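Local structure of DNA damage response protein Rtt109, putative (Neosartorya fumigata, 5ZB9) at residues L79-V91 against H127-F139. The protein probably acetylates a lysine of histone H3, using acetyl-CoA as the acetyl donor. Residues are numbered along the deposited sequence; the frame is centred on the assembly and turned at random.
Sequences LVYGTAHLTTIFV and HQRPGVRLMVSLF. With GOL (glycerol), chain B.
The guanidinium of Arg129 lies against Val132 CG1 with one face and turns its edge to the hairpin 79-91, where Thr83 O and Leu86 O sit in its plane. The setting is the parallel pairing of a beta-alpha-beta crossover: strands 86-91 and 133-139 lie side by side in the central mixed sheet, joined through helix 111-127. Arg129 NH2 bridges Thr83 O, at 2.8 Å and nearly in line with that carbonyl, and Thr87 OG1, at 3.2 Å and tilted from the guanidinium plane; NH1 adds a weak bond to Thr83 O. Together they tie Arg129 to the end of the hairpin, the bend at chi3 (-77°) turning the guanidinium toward Thr83 and Thr87. Val80 CG2 lies over one face of the His127 ring, and His55 meets this ring nearly at right angles. At the far end Phe139 has glycerol C3 centred over one face, 3.3 Å above the plane, while Phe139 CE1 approaches the edge of Phe90 at CZ.

Ile89 and Val136 pack on helix 111-127; Thr88 and Met135 occupy the other face. Met135 CE, turned by chi3 of 78°, rests 3.6 Å from Thr88 CG2. Val91 lies about 5 Å, side chain to side chain, from Ala94, a CoA-binding residue, though no CoA is bound here. Thr87 and Ile89 each bond through both N and O to strand 133-139: Thr87 to Arg133 O and Met135 N, Ile89 to Ser137 N and, nearly straight, from its N to Met135 O at 2.6 Å.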
loop_
_atom_site.group_PDB
_atom_site.type_symbol
_atom_site.label_atom_id
_atom_site.label_comp_id
_atom_site.label_asym_id
_atom_site.label_seq_id
_atom_site.Cartn_x
_atom_site.Cartn_y
_atom_site.Cartn_z
ATOM N N LEU A 79 -4.220 2.955 -3.151
ATOM C CA LEU A 79 -5.420 3.608 -2.646
ATOM C C LEU A 79 -5.092 4.460 -1.428
ATOM O O LEU A 79 -4.480 3.976 -0.469
ATOM C CB LEU A 79 -6.484 2.574 -2.289
ATOM C CG LEU A 79 -6.716 1.447 -3.298
ATOM C CD1 LEU A 79 -7.713 0.438 -2.732
ATOM C CD2 LEU A 79 -7.190 1.992 -4.638
ATOM N N VAL A 80 -5.490 5.728 -1.462
ATOM C CA VAL A 80 -5.287 6.611 -0.319
ATOM C C VAL A 80 -6.611 6.836 0.391
ATOM O O VAL A 80 -7.543 7.387 -0.185
ATOM C CB VAL A 80 -4.690 7.977 -0.730
ATOM C CG1 VAL A 80 -4.382 8.816 0.505
ATOM C CG2 VAL A 80 -3.435 7.788 -1.564
ATOM N N TYR A 81 -6.691 6.382 1.638
ATOM C CA TYR A 81 -7.869 6.591 2.476
ATOM C C TYR A 81 -7.634 7.745 3.437
ATOM O O TYR A 81 -6.518 7.950 3.909
ATOM C CB TYR A 81 -8.212 5.335 3.276
ATOM C CG TYR A 81 -8.497 4.098 2.455
ATOM C CD1 TYR A 81 -7.477 3.219 2.102
ATOM C CD2 TYR A 81 -9.788 3.791 2.053
ATOM C CE1 TYR A 81 -7.740 2.085 1.366
ATOM C CE2 TYR A 81 -10.058 2.657 1.311
ATOM C CZ TYR A 81 -9.034 1.810 0.971
ATOM O OH TYR A 81 -9.310 0.682 0.235
ATOM N N GLY A 82 -8.690 8.493 3.728
ATOM C CA GLY A 82 -8.613 9.557 4.709
ATOM C C GLY A 82 -9.787 9.551 5.666
ATOM O O GLY A 82 -10.939 9.447 5.254
ATOM N N THR A 83 -9.482 9.621 6.955
ATOM C CA THR A 83 -10.466 9.964 7.976
ATOM C C THR A 83 -9.977 11.225 8.683
ATOM O O THR A 83 -8.957 11.801 8.305
ATOM C CB THR A 83 -10.671 8.842 9.021
ATOM O OG1 THR A 83 -9.446 8.617 9.732
ATOM C CG2 THR A 83 -11.135 7.555 8.361
ATOM N N ALA A 84 -10.691 11.649 9.716
ATOM C CA ALA A 84 -10.281 12.838 10.436
ATOM C C ALA A 84 -8.950 12.599 11.138
ATOM O O ALA A 84 -8.172 13.532 11.317
ATOM C CB ALA A 84 -11.339 13.251 11.424
ATOM N N HIS A 85 -8.670 11.348 11.509
ATOM C CA HIS A 85 -7.491 11.070 12.336
ATOM C C HIS A 85 -6.435 10.139 11.728
ATOM O O HIS A 85 -5.393 9.900 12.345
ATOM C CB HIS A 85 -7.941 10.501 13.682
ATOM C CG HIS A 85 -8.784 11.448 14.476
ATOM N ND1 HIS A 85 -8.367 12.723 14.798
ATOM C CD2 HIS A 85 -10.026 11.314 14.999
ATOM C CE1 HIS A 85 -9.312 13.329 15.491
ATOM N NE2 HIS A 85 -10.329 12.496 15.628
ATOM N N LEU A 86 -6.680 9.634 10.524
ATOM C CA LEU A 86 -5.719 8.739 9.888
ATOM C C LEU A 86 -5.700 8.876 8.371
ATOM O O LEU A 86 -6.754 8.907 7.732
ATOM C CB LEU A 86 -6.021 7.287 10.263
ATOM C CG LEU A 86 -5.051 6.203 9.790
ATOM C CD1 LEU A 86 -3.657 6.384 10.408
ATOM C CD2 LEU A 86 -5.616 4.822 10.107
ATOM N N THR A 87 -4.494 8.978 7.808
ATOM C CA THR A 87 -4.288 8.795 6.374
ATOM C C THR A 87 -3.702 7.407 6.142
ATOM O O THR A 87 -2.709 7.031 6.769
ATOM C CB THR A 87 -3.335 9.839 5.761
ATOM O OG1 THR A 87 -3.837 11.157 5.990
ATOM C CG2 THR A 87 -3.196 9.612 4.253
ATOM N N THR A 88 -4.314 6.647 5.242
ATOM C CA THR A 88 -3.810 5.319 4.929
ATOM C C THR A 88 -3.466 5.195 3.461
ATOM O O THR A 88 -4.323 5.348 2.597
ATOM C CB THR A 88 -4.820 4.223 5.302
ATOM O OG1 THR A 88 -5.087 4.290 6.706
ATOM C CG2 THR A 88 -4.252 2.849 4.973
ATOM N N ILE A 89 -2.200 4.912 3.190
ATOM C CA ILE A 89 -1.749 4.655 1.838
ATOM C C ILE A 89 -1.584 3.145 1.612
ATOM O O ILE A 89 -0.659 2.516 2.132
ATOM C CB ILE A 89 -0.448 5.398 1.561
ATOM C CG1 ILE A 89 -0.673 6.905 1.754
ATOM C CG2 ILE A 89 0.040 5.118 0.156
ATOM C CD1 ILE A 89 0.543 7.737 1.458
ATOM N N PHE A 90 -2.507 2.569 0.844
ATOM C CA PHE A 90 -2.567 1.124 0.674
ATOM C C PHE A 90 -2.253 0.700 -0.749
ATOM O O PHE A 90 -2.853 1.206 -1.698
ATOM C CB PHE A 90 -3.952 0.596 1.067
ATOM C CG PHE A 90 -4.151 -0.860 0.765
ATOM C CD1 PHE A 90 -3.536 -1.830 1.540
ATOM C CD2 PHE A 90 -4.951 -1.259 -0.293
ATOM C CE1 PHE A 90 -3.716 -3.183 1.262
ATOM C CE2 PHE A 90 -5.135 -2.606 -0.575
ATOM C CZ PHE A 90 -4.516 -3.569 0.203
ATOM N N VAL A 91 -1.315 -0.232 -0.892
ATOM C CA VAL A 91 -0.977 -0.782 -2.202
ATOM C C VAL A 91 -1.968 -1.888 -2.549
ATOM O O VAL A 91 -2.054 -2.886 -1.836
ATOM C CB VAL A 91 0.454 -1.348 -2.232
ATOM C CG1 VAL A 91 0.820 -1.799 -3.641
ATOM C CG2 VAL A 91 1.445 -0.321 -1.700
ATOM N N HIS A 127 0.327 13.704 0.789
ATOM C CA HIS A 127 -0.934 13.412 1.471
ATOM C C HIS A 127 -0.783 13.500 2.972
ATOM O O HIS A 127 -1.757 13.393 3.717
ATOM C CB HIS A 127 -1.464 12.039 1.055
ATOM C CG HIS A 127 -1.896 11.994 -0.372
ATOM N ND1 HIS A 127 -3.207 12.169 -0.759
ATOM C CD2 HIS A 127 -1.181 11.866 -1.513
ATOM C CE1 HIS A 127 -3.284 12.116 -2.076
ATOM N NE2 HIS A 127 -2.069 11.933 -2.558
ATOM N N GLN A 128 0.452 13.708 3.400
ATOM C CA GLN A 128 0.758 13.999 4.789
ATOM C C GLN A 128 0.023 15.256 5.259
ATOM O O GLN A 128 0.175 16.318 4.676
ATOM C CB GLN A 128 2.268 14.169 4.960
ATOM C CG GLN A 128 2.705 14.430 6.380
ATOM C CD GLN A 128 2.402 13.267 7.287
ATOM O OE1 GLN A 128 1.354 13.228 7.940
ATOM N NE2 GLN A 128 3.318 12.302 7.335
ATOM N N ARG A 129 -0.785 15.125 6.303
ATOM C CA ARG A 129 -1.459 16.273 6.901
ATOM C C ARG A 129 -0.814 16.593 8.239
ATOM O O ARG A 129 -0.379 15.683 8.942
ATOM C CB ARG A 129 -2.948 16.002 7.094
ATOM C CG ARG A 129 -3.782 16.099 5.837
ATOM C CD ARG A 129 -5.230 15.783 6.154
ATOM N NE ARG A 129 -5.441 14.352 6.311
ATOM C CZ ARG A 129 -6.392 13.806 7.063
ATOM N NH1 ARG A 129 -7.219 14.575 7.759
ATOM N NH2 ARG A 129 -6.509 12.485 7.127
ATOM N N PRO A 130 -0.744 17.885 8.593
ATOM C CA PRO A 130 -0.171 18.323 9.875
ATOM C C PRO A 130 -0.905 17.735 11.074
ATOM O O PRO A 130 -2.131 17.838 11.160
ATOM C CB PRO A 130 -0.342 19.843 9.837
ATOM C CG PRO A 130 -0.444 20.178 8.389
ATOM C CD PRO A 130 -1.148 19.025 7.751
ATOM N N GLY A 131 -0.160 17.120 11.986
ATOM C CA GLY A 131 -0.740 16.543 13.183
ATOM C C GLY A 131 -1.521 15.247 12.999
ATOM O O GLY A 131 -1.992 14.671 13.977
ATOM N N VAL A 132 -1.661 14.780 11.761
ATOM C CA VAL A 132 -2.427 13.563 11.494
ATOM C C VAL A 132 -1.537 12.365 11.164
ATOM O O VAL A 132 -0.744 12.407 10.222
ATOM C CB VAL A 132 -3.415 13.774 10.338
ATOM C CG1 VAL A 132 -4.133 12.466 10.003
ATOM C CG2 VAL A 132 -4.409 14.873 10.689
ATOM N N ARG A 133 -1.675 11.304 11.952
ATOM C CA ARG A 133 -0.961 10.053 11.712
ATOM C C ARG A 133 -1.183 9.534 10.283
ATOM O O ARG A 133 -2.304 9.576 9.762
ATOM C CB ARG A 133 -1.398 8.999 12.736
ATOM C CG ARG A 133 -0.632 7.695 12.658
ATOM C CD ARG A 133 -0.924 6.801 13.850
ATOM N NE ARG A 133 -0.152 7.189 15.026
ATOM C CZ ARG A 133 -0.681 7.475 16.211
ATOM N NH1 ARG A 133 -1.995 7.415 16.386
ATOM N NH2 ARG A 133 0.106 7.818 17.223
ATOM N N LEU A 134 -0.105 9.077 9.646
ATOM C CA LEU A 134 -0.181 8.506 8.302
ATOM C C LEU A 134 0.395 7.088 8.271
ATOM O O LEU A 134 1.440 6.808 8.867
ATOM C CB LEU A 134 0.554 9.387 7.292
ATOM C CG LEU A 134 0.450 8.950 5.826
ATOM C CD1 LEU A 134 0.415 10.167 4.932
ATOM C CD2 LEU A 134 1.595 8.024 5.406
ATOM N N MET A 135 -0.288 6.201 7.556
ATOM C CA MET A 135 0.118 4.805 7.468
ATOM C C MET A 135 0.299 4.339 6.022
ATOM O O MET A 135 -0.530 4.629 5.155
ATOM C CB MET A 135 -0.914 3.922 8.168
ATOM C CG MET A 135 -0.659 2.447 8.003
ATOM S SD MET A 135 -1.722 1.436 9.045
ATOM C CE MET A 135 -3.259 1.489 8.133
ATOM N N VAL A 136 1.395 3.632 5.764
ATOM C CA VAL A 136 1.547 2.913 4.508
ATOM C C VAL A 136 1.347 1.439 4.794
ATOM O O VAL A 136 1.938 0.896 5.724
ATOM C CB VAL A 136 2.920 3.139 3.852
ATOM C CG1 VAL A 136 3.024 2.349 2.549
ATOM C CG2 VAL A 136 3.141 4.612 3.599
ATOM N N SER A 137 0.509 0.790 4.000
ATOM C CA SER A 137 0.156 -0.581 4.280
ATOM C C SER A 137 0.040 -1.412 3.005
ATOM O O SER A 137 -0.230 -0.887 1.925
ATOM C CB SER A 137 -1.161 -0.625 5.071
ATOM O OG SER A 137 -1.477 -1.950 5.479
ATOM N N LEU A 138 0.238 -2.718 3.151
ATOM C CA LEU A 138 0.131 -3.658 2.040
ATOM C C LEU A 138 0.138 -5.081 2.578
ATOM O O LEU A 138 0.592 -5.321 3.696
ATOM C CB LEU A 138 1.285 -3.467 1.047
ATOM C CG LEU A 138 2.696 -3.767 1.571
ATOM C CD1 LEU A 138 3.089 -5.253 1.426
ATOM C CD2 LEU A 138 3.721 -2.871 0.897
ATOM N N PHE A 139 -0.341 -6.025 1.781
ATOM C CA PHE A 139 -0.110 -7.429 2.088
ATOM C C PHE A 139 0.750 -8.011 0.976
ATOM O O PHE A 139 0.623 -7.623 -0.177
ATOM C CB PHE A 139 -1.427 -8.204 2.270
ATOM C CG PHE A 139 -2.250 -8.340 1.020
ATOM C CD1 PHE A 139 -3.259 -7.429 0.734
ATOM C CD2 PHE A 139 -2.045 -9.403 0.141
ATOM C CE1 PHE A 139 -4.038 -7.563 -0.418
ATOM C CE2 PHE A 139 -2.820 -9.538 -1.014
ATOM C CZ PHE A 139 -3.813 -8.621 -1.289
HETATM C C1 GOL B . 0.763 -5.875 -3.118
HETATM O O1 GOL B . 1.155 -7.236 -3.041
HETATM C C2 GOL B . -0.735 -5.737 -3.379
HETATM O O2 GOL B . -1.127 -6.618 -4.402
HETATM C C3 GOL B . -1.518 -6.097 -2.124
HETATM O O3 GOL B . -1.117 -5.291 -1.035
HETATM O O HOH W 1 -3.631 11.278 14.281
HETATM O O HOH W 2 -1.309 12.618 7.517
HETATM O O HOH W 3 -4.399 13.034 3.302
#